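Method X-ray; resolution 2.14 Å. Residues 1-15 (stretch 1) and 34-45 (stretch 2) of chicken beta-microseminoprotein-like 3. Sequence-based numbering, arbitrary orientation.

Stretch 1 1-15: RCYFRTSSKYGCISN
Stretch 2, residues 34-45: KCKMNAMVCCSL

Residues 2-6 and 39-44 of chicken beta-microseminoprotein-like 3 pair as antiparallel strands, their N-to-C directions 162° apart and their axes approaching to 4.4 Å. The register sets Cys 2 against Cys 43, Tyr 3 against Cys 42, Phe 4 against Val 41, Arg 5 against Met 40 and Thr 6 against Ala 39. Backbone angles along both strands are extended, phi mostly between -85° and -155° and psi between 120° and 155°; Ala 39 is stretched further, at -167°/171°. Thr 6, the last residue of its strand, has phi/psi of -54°/143°, and its side chain diverges from that of Ala 39.

Tyr 3 and Cys 42 form a hydrogen-bonded pair: Tyr 3 N donates to Cys 42 O at 2.6 Å and Cys 42 N to Tyr 3 O at 2.9 Å. Arg 5 and Met 40 form the next, with Arg 5 N to Met 40 O at 3.1 Å and Met 40 N to Arg 5 O at 2.8 Å. Ser 44 N extends the ladder to Arg 1 O at 2.9 Å. A water beside this end accepts from Arg 1 N at 2.4 Å and donates to Ser 44 O at 2.7 Å.

Met 40 has the most surface covered by the opposing stretch, 105 Å². Its chi1 and chi2 are both t and chi3 is p, so the chain runs out extended before its methyl turns. A long, flexible, unbranched side chain suits this place because it can meet several neighbours: Met 40 CB lies 3.8 Å from Cys 12 SG, Met 40 SD 4.2 Å from Ser 14 CB, and Met 40 CE 4.0 Å from Arg 5 NE. Arg 5, not modelled beyond NE, starts with chi1 t on the same face as Met 40, Tyr 3 and Cys 42.

Cys 12, with 74 Å² covered, points toward the second stretch from a second strand of stretch 1. With chi1 m it meets Cys 35, chi1 t, in a buried disulfide, Cys 12 SG to Cys 35 SG 2.0 Å and chi3 92°. The bond ties the stretches covalently, and Cys 12 SG also packs against Met 40 CB. Just before it, Gly 11 adopts phi/psi of 153°/-157°, where a CB would jam against the preceding carbonyl oxygen; glycine avoids this.

Ser 7 covers the turn at residues 36-38. With chi1 p, its compact side chain points toward stretch 2, and Ser 7 OG donates to Met 37 O at 2.6 Å. Ser 7 N donates to Asn 38 O at 3.3 Å, continuing the backbone contacts past Thr 6.

The face bearing Cys 2, Phe 4, Val 41 and Cys 43 holds the other disulfide. Both cysteines have chi1 m; Cys 2 SG to Cys 43 SG is 2.0 Å, with chi3 102°. The CA atoms of Cys 2 and Cys 43 are 3.8 Å apart; in a non-hydrogen-bonded pair with both side chains on one face, the two sulfurs can reach each other directly across the strands. Beside it, Phe 4 CE1 rests 3.7 Å from Val 41 CG2, an apolar contact made with Phe 4 chi1 m and Val 41 chi1 p.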

ATOM      1  N   ARG A   1       2.654  -2.935  -6.454  1.00 48.57           N
ATOM      2  CA  ARG A   1       3.639  -3.941  -6.831  1.00 44.47           C
ATOM      3  C   ARG A   1       3.996  -4.808  -5.627  1.00 39.61           C
ATOM      4  O   ARG A   1       4.003  -4.330  -4.495  1.00 38.14           O
ATOM      5  CB  ARG A   1       4.889  -3.276  -7.403  1.00 47.08           C
ATOM      6  CG  ARG A   1       5.654  -4.149  -8.375  1.00 56.06           C
ATOM      7  CD  ARG A   1       6.711  -3.350  -9.112  1.00 64.41           C
ATOM      8  NE  ARG A   1       6.979  -3.904 -10.437  1.00 69.60           N
ATOM      9  CZ  ARG A   1       6.467  -3.420 -11.564  1.00 71.59           C
ATOM     10  NH1 ARG A   1       5.665  -2.364 -11.532  1.00 66.87           N
ATOM     11  NH2 ARG A   1       6.763  -3.986 -12.726  1.00 78.47           N
ATOM     12  N   CYS A   2       4.297  -6.080  -5.874  1.00 40.46           N
ATOM     13  CA  CYS A   2       4.522  -7.048  -4.813  1.00 35.85           C
ATOM     14  C   CYS A   2       5.987  -7.465  -4.755  1.00 41.85           C
ATOM     15  O   CYS A   2       6.700  -7.448  -5.763  1.00 42.21           O
ATOM     16  CB  CYS A   2       3.639  -8.287  -5.005  1.00 33.79           C
ATOM     17  SG  CYS A   2       1.866  -7.941  -5.131  1.00 34.93           S
ATOM     18  N   TYR A   3       6.427  -7.837  -3.554  1.00 35.45           N
ATOM     19  CA  TYR A   3       7.776  -8.333  -3.321  1.00 38.14           C
ATOM     20  C   TYR A   3       7.700  -9.627  -2.523  1.00 40.63           C
ATOM     21  O   TYR A   3       6.736  -9.875  -1.795  1.00 34.73           O
ATOM     22  CB  TYR A   3       8.638  -7.300  -2.587  1.00 40.10           C
ATOM     23  CG  TYR A   3       8.869  -6.035  -3.380  1.00 63.11           C
ATOM     24  CD1 TYR A   3       9.988  -5.896  -4.192  1.00 61.64           C
ATOM     25  CD2 TYR A   3       7.963  -4.985  -3.326  1.00 58.56           C
ATOM     26  CE1 TYR A   3      10.201  -4.740  -4.924  1.00 63.99           C
ATOM     27  CE2 TYR A   3       8.168  -3.824  -4.053  1.00 59.05           C
ATOM     28  CZ  TYR A   3       9.288  -3.707  -4.850  1.00 63.18           C
ATOM     29  OH  TYR A   3       9.491  -2.555  -5.573  1.00 68.28           O
ATOM     30  N   PHE A   4       8.732 -10.454  -2.667  1.00 43.16           N
ATOM     31  CA  PHE A   4       8.711 -11.807  -2.136  1.00 42.65           C
ATOM     32  C   PHE A   4       9.988 -12.112  -1.368  1.00 48.48           C
ATOM     33  O   PHE A   4      11.044 -11.520  -1.613  1.00 55.39           O
ATOM     34  CB  PHE A   4       8.526 -12.838  -3.258  1.00 42.34           C
ATOM     35  CG  PHE A   4       7.272 -12.640  -4.051  1.00 42.24           C
ATOM     36  CD1 PHE A   4       6.107 -13.296  -3.697  1.00 37.02           C
ATOM     37  CD2 PHE A   4       7.255 -11.789  -5.143  1.00 41.39           C
ATOM     38  CE1 PHE A   4       4.951 -13.111  -4.419  1.00 38.70           C
ATOM     39  CE2 PHE A   4       6.102 -11.601  -5.869  1.00 40.27           C
ATOM     40  CZ  PHE A   4       4.947 -12.263  -5.506  1.00 39.59           C
ATOM     41  N   ARG A   5       9.874 -13.048  -0.429  1.00 48.74           N
ATOM     42  CA  ARG A   5      11.023 -13.574   0.297  1.00 50.29           C
ATOM     43  C   ARG A   5      10.668 -14.967   0.789  1.00 50.69           C
ATOM     44  O   ARG A   5       9.661 -15.136   1.484  1.00 51.08           O
ATOM     45  CB  ARG A   5      11.415 -12.666   1.466  1.00 49.83           C
ATOM     46  CG  ARG A   5      12.505 -13.250   2.351  1.00 58.60           C
ATOM     47  CD  ARG A   5      13.461 -12.180   2.854  1.00 67.63           C
ATOM     48  NE  ARG A   5      12.781 -11.162   3.647  1.00 67.13           N
ATOM     49  N   THR A   6      11.489 -15.952   0.420  1.00 50.93           N
ATOM     50  CA  THR A   6      11.214 -17.343   0.759  1.00 52.70           C
ATOM     51  C   THR A   6      10.992 -17.503   2.258  1.00 52.80           C
ATOM     52  O   THR A   6      11.640 -16.843   3.075  1.00 53.31           O
ATOM     53  CB  THR A   6      12.368 -18.236   0.298  1.00 60.89           C
ATOM     54  OG1 THR A   6      13.577 -17.835   0.954  1.00 71.32           O
ATOM     55  CG2 THR A   6      12.556 -18.122  -1.209  1.00 59.61           C
ATOM     56  N   SER A   7      10.057 -18.378   2.611  1.00 50.62           N
ATOM     57  CA  SER A   7       9.657 -18.578   3.994  1.00 51.93           C
ATOM     58  C   SER A   7      10.513 -19.651   4.659  1.00 56.01           C
ATOM     59  O   SER A   7      11.096 -20.516   4.001  1.00 59.63           O
ATOM     60  CB  SER A   7       8.178 -18.960   4.073  1.00 48.06           C
ATOM     61  OG  SER A   7       7.908 -20.132   3.320  1.00 54.22           O
ATOM     62  N   SER A   8      10.586 -19.577   5.984  1.00 59.23           N
ATOM     63  CA  SER A   8      11.280 -20.567   6.787  1.00 58.92           C
ATOM     64  C   SER A   8      10.347 -21.743   7.077  1.00 56.64           C
ATOM     65  O   SER A   8       9.178 -21.754   6.687  1.00 54.70           O
ATOM     66  CB  SER A   8      11.801 -19.924   8.074  1.00 62.43           C
ATOM     67  OG  SER A   8      11.908 -20.868   9.124  1.00 74.06           O
ATOM     68  N   LYS A   9      10.873 -22.757   7.768  1.00 59.62           N
ATOM     69  CA  LYS A   9      10.054 -23.914   8.115  1.00 58.37           C
ATOM     70  C   LYS A   9       8.974 -23.560   9.131  1.00 53.07           C
ATOM     71  O   LYS A   9       7.883 -24.141   9.099  1.00 50.89           O
ATOM     72  CB  LYS A   9      10.935 -25.046   8.653  1.00 60.75           C
ATOM     73  N   TYR A  10       9.254 -22.622  10.035  1.00 54.77           N
ATOM     74  CA  TYR A  10       8.306 -22.259  11.081  1.00 53.56           C
ATOM     75  C   TYR A  10       7.458 -21.044  10.732  1.00 51.73           C
ATOM     76  O   TYR A  10       6.533 -20.718  11.485  1.00 52.84           O
ATOM     77  CB  TYR A  10       9.039 -21.995  12.403  1.00 54.63           C
ATOM     78  CG  TYR A  10       9.842 -23.171  12.905  1.00 58.65           C
ATOM     79  CD1 TYR A  10      11.218 -23.222  12.730  1.00 61.93           C
ATOM     80  CD2 TYR A  10       9.224 -24.237  13.548  1.00 61.14           C
ATOM     81  CE1 TYR A  10      11.958 -24.297  13.183  1.00 67.17           C
ATOM     82  CE2 TYR A  10       9.958 -25.319  14.005  1.00 63.72           C
ATOM     83  CZ  TYR A  10      11.323 -25.343  13.819  1.00 67.08           C
ATOM     84  OH  TYR A  10      12.054 -26.417  14.272  1.00 72.36           O
ATOM     85  N   GLY A  11       7.747 -20.373   9.630  1.00 49.33           N
ATOM     86  CA  GLY A  11       7.003 -19.199   9.230  1.00 44.56           C
ATOM     87  C   GLY A  11       7.877 -18.281   8.400  1.00 44.51           C
ATOM     88  O   GLY A  11       8.860 -18.713   7.806  1.00 48.13           O
ATOM     89  N   CYS A  12       7.500 -17.004   8.378  1.00 44.54           N
ATOM     90  CA  CYS A  12       8.215 -15.981   7.620  1.00 45.35           C
ATOM     91  C   CYS A  12       9.008 -15.109   8.587  1.00 47.38           C
ATOM     92  O   CYS A  12       8.427 -14.386   9.403  1.00 44.92           O
ATOM     93  CB  CYS A  12       7.246 -15.137   6.796  1.00 46.21           C
ATOM     94  SG  CYS A  12       6.185 -16.102   5.706  1.00 44.87           S
ATOM     95  N   ILE A  13      10.330 -15.170   8.486  1.00 53.11           N
ATOM     96  CA  ILE A  13      11.214 -14.389   9.344  1.00 60.09           C
ATOM     97  C   ILE A  13      11.539 -13.084   8.632  1.00 63.50           C
ATOM     98  O   ILE A  13      12.149 -13.086   7.557  1.00 63.65           O
ATOM     99  CB  ILE A  13      12.491 -15.168   9.684  1.00 62.61           C
ATOM    100  CG1 ILE A  13      12.138 -16.514  10.322  1.00 56.63           C
ATOM    101  CG2 ILE A  13      13.382 -14.341  10.599  1.00 61.93           C
ATOM    102  CD1 ILE A  13      13.339 -17.396  10.602  1.00 61.18           C
ATOM    103  N   SER A  14      11.130 -11.964   9.228  1.00 68.69           N
ATOM    104  CA  SER A  14      11.302 -10.644   8.623  1.00 78.75           C
ATOM    105  C   SER A  14      11.959  -9.740   9.655  1.00 91.59           C
ATOM    106  O   SER A  14      11.284  -9.024  10.401  1.00 96.38           O
ATOM    107  CB  SER A  14       9.978 -10.079   8.139  1.00 77.31           C
ATOM    108  OG  SER A  14      10.152  -8.788   7.578  1.00 81.41           O
ATOM    109  N   ASN A  15      13.290  -9.785   9.683  1.00100.41           N
ATOM    110  CA  ASN A  15      14.099  -8.925  10.535  1.00101.16           C
ATOM    111  C   ASN A  15      13.707  -9.100  12.004  1.00101.72           C
ATOM    112  O   ASN A  15      13.011  -8.274  12.602  1.00105.68           O
ATOM    113  CB  ASN A  15      13.971  -7.468  10.083  1.00100.99           C
ATOM    114  CG  ASN A  15      14.316  -7.289   8.616  1.00 98.68           C
ATOM    115  OD1 ASN A  15      13.455  -6.984   7.788  1.00 93.39           O
ATOM    116  ND2 ASN A  15      15.585  -7.486   8.285  1.00102.14           N
ATOM    117  N   LYS A  34       1.534 -11.014   3.594  1.00 27.69           N
ATOM    118  CA  LYS A  34       0.947 -12.269   4.035  1.00 28.99           C
ATOM    119  C   LYS A  34       2.020 -13.344   4.036  1.00 31.02           C
ATOM    120  O   LYS A  34       2.795 -13.463   3.081  1.00 30.22           O
ATOM    121  CB  LYS A  34      -0.225 -12.701   3.147  1.00 30.00           C
ATOM    122  CG  LYS A  34      -0.909 -13.966   3.638  1.00 38.77           C
ATOM    123  CD  LYS A  34      -2.247 -14.184   2.957  1.00 43.96           C
ATOM    124  CE  LYS A  34      -2.994 -15.349   3.590  1.00 48.43           C
ATOM    125  NZ  LYS A  34      -4.340 -15.550   2.984  1.00 55.25           N
ATOM    126  N   CYS A  35       2.066 -14.119   5.116  1.00 27.97           N
ATOM    127  CA  CYS A  35       3.015 -15.217   5.244  1.00 32.46           C
ATOM    128  C   CYS A  35       2.373 -16.484   4.691  1.00 36.91           C
ATOM    129  O   CYS A  35       1.499 -17.077   5.331  1.00 37.00           O
ATOM    130  CB  CYS A  35       3.436 -15.402   6.699  1.00 31.85           C
ATOM    131  SG  CYS A  35       4.664 -16.691   6.916  1.00 40.45           S
ATOM    132  N   LYS A  36       2.799 -16.893   3.502  1.00 39.16           N
ATOM    133  CA  LYS A  36       2.327 -18.114   2.871  1.00 50.48           C
ATOM    134  C   LYS A  36       3.382 -19.203   3.007  1.00 54.52           C
ATOM    135  O   LYS A  36       4.551 -18.933   3.297  1.00 56.08           O
ATOM    136  CB  LYS A  36       1.994 -17.874   1.394  1.00 58.18           C
ATOM    137  CG  LYS A  36       0.951 -16.790   1.168  1.00 63.09           C
ATOM    138  CD  LYS A  36      -0.428 -17.238   1.629  1.00 68.46           C
ATOM    139  CE  LYS A  36      -0.995 -18.309   0.708  1.00 75.91           C
ATOM    140  NZ  LYS A  36      -2.323 -18.803   1.173  1.00 80.73           N
ATOM    141  N   MET A  37       2.948 -20.447   2.795  1.00 59.21           N
ATOM    142  CA  MET A  37       3.835 -21.590   2.989  1.00 66.33           C
ATOM    143  C   MET A  37       5.067 -21.505   2.096  1.00 64.91           C
ATOM    144  O   MET A  37       6.164 -21.904   2.502  1.00 68.19           O
ATOM    145  CB  MET A  37       3.080 -22.891   2.725  1.00 76.82           C
ATOM    146  CG  MET A  37       2.008 -23.209   3.750  1.00 82.57           C
ATOM    147  SD  MET A  37       2.380 -24.719   4.658  1.00 92.40           S
ATOM    148  CE  MET A  37       0.805 -25.036   5.449  1.00 94.64           C
ATOM    149  N   ASN A  38       4.908 -20.992   0.875  1.00 63.93           N
ATOM    150  CA  ASN A  38       6.047 -20.888  -0.029  1.00 70.93           C
ATOM    151  C   ASN A  38       6.942 -19.706   0.325  1.00 68.92           C
ATOM    152  O   ASN A  38       8.171 -19.844   0.345  1.00 72.77           O
ATOM    153  CB  ASN A  38       5.566 -20.778  -1.477  1.00 74.25           C
ATOM    154  CG  ASN A  38       5.230 -22.126  -2.080  1.00 84.27           C
ATOM    155  OD1 ASN A  38       4.106 -22.359  -2.526  1.00 91.03           O
ATOM    156  ND2 ASN A  38       6.206 -23.026  -2.095  1.00 88.12           N
ATOM    157  N   ALA A  39       6.355 -18.547   0.613  1.00 60.99           N
ATOM    158  CA  ALA A  39       7.143 -17.351   0.879  1.00 53.67           C
ATOM    159  C   ALA A  39       6.254 -16.282   1.495  1.00 44.22           C
ATOM    160  O   ALA A  39       5.031 -16.421   1.565  1.00 38.79           O
ATOM    161  CB  ALA A  39       7.799 -16.820  -0.398  1.00 56.09           C
ATOM    162  N   MET A  40       6.900 -15.211   1.950  1.00 39.17           N
ATOM    163  CA  MET A  40       6.197 -14.000   2.337  1.00 32.95           C
ATOM    164  C   MET A  40       5.967 -13.139   1.104  1.00 33.71           C
ATOM    165  O   MET A  40       6.861 -12.979   0.267  1.00 32.84           O
ATOM    166  CB  MET A  40       6.999 -13.220   3.382  1.00 30.56           C
ATOM    167  CG  MET A  40       6.366 -11.895   3.790  1.00 36.88           C
ATOM    168  SD  MET A  40       7.396 -10.925   4.914  1.00 41.25           S
ATOM    169  CE  MET A  40       8.795 -10.546   3.863  1.00 43.63           C
ATOM    170  N   VAL A  41       4.760 -12.594   0.985  1.00 26.18           N
ATOM    171  CA  VAL A  41       4.392 -11.755  -0.148  1.00 31.45           C
ATOM    172  C   VAL A  41       3.901 -10.420   0.393  1.00 31.54           C
ATOM    173  O   VAL A  41       2.952 -10.378   1.185  1.00 30.72           O
ATOM    174  CB  VAL A  41       3.325 -12.420  -1.037  1.00 35.49           C
ATOM    175  CG1 VAL A  41       2.217 -13.037  -0.189  1.00 38.24           C
ATOM    176  CG2 VAL A  41       2.755 -11.418  -2.027  1.00 39.11           C
ATOM    177  N   CYS A  42       4.555  -9.335  -0.017  1.00 25.63           N
ATOM    178  CA  CYS A  42       4.189  -7.985   0.395  1.00 24.29           C
ATOM    179  C   CYS A  42       3.885  -7.153  -0.843  1.00 23.83           C
ATOM    180  O   CYS A  42       4.728  -7.039  -1.738  1.00 28.73           O
ATOM    181  CB  CYS A  42       5.313  -7.326   1.202  1.00 23.64           C
ATOM    182  SG  CYS A  42       5.781  -8.156   2.739  1.00 32.25           S
ATOM    183  N   CYS A  43       2.690  -6.566  -0.887  1.00 25.69           N
ATOM    184  CA  CYS A  43       2.249  -5.759  -2.017  1.00 27.63           C
ATOM    185  C   CYS A  43       1.951  -4.339  -1.552  1.00 31.63           C
ATOM    186  O   CYS A  43       1.400  -4.132  -0.466  1.00 28.84           O
ATOM    187  CB  CYS A  43       1.003  -6.361  -2.681  1.00 26.89           C
ATOM    188  SG  CYS A  43       1.179  -8.079  -3.225  1.00 33.99           S
ATOM    189  N   SER A  44       2.322  -3.367  -2.382  1.00 27.03           N
ATOM    190  CA  SER A  44       2.079  -1.967  -2.062  1.00 34.39           C
ATOM    191  C   SER A  44       0.584  -1.669  -2.087  1.00 39.51           C
ATOM    192  O   SER A  44      -0.129  -2.091  -3.002  1.00 30.21           O
ATOM    193  CB  SER A  44       2.815  -1.065  -3.050  1.00 33.93           C
ATOM    194  OG  SER A  44       2.495   0.297  -2.829  1.00 45.36           O
ATOM    195  N   LEU A  45       0.113  -0.938  -1.077  1.00 30.73           N
ATOM    196  CA  LEU A  45      -1.294  -0.571  -0.987  1.00 30.07           C
ATOM    197  C   LEU A  45      -1.611   0.757  -1.662  1.00 28.27           C
ATOM    198  O   LEU A  45      -2.781   1.021  -1.959  1.00 29.02           O
ATOM    199  CB  LEU A  45      -1.733  -0.498   0.480  1.00 25.57           C
ATOM    200  CG  LEU A  45      -1.733  -1.785   1.305  1.00 26.86           C
ATOM    201  CD1 LEU A  45      -2.044  -1.473   2.760  1.00 26.04           C
ATOM    202  CD2 LEU A  45      -2.732  -2.785   0.747  1.00 27.96           C
TER
HETATM  203  O   HOH W   1       0.725  -3.587  -5.142  1.00 29.53           O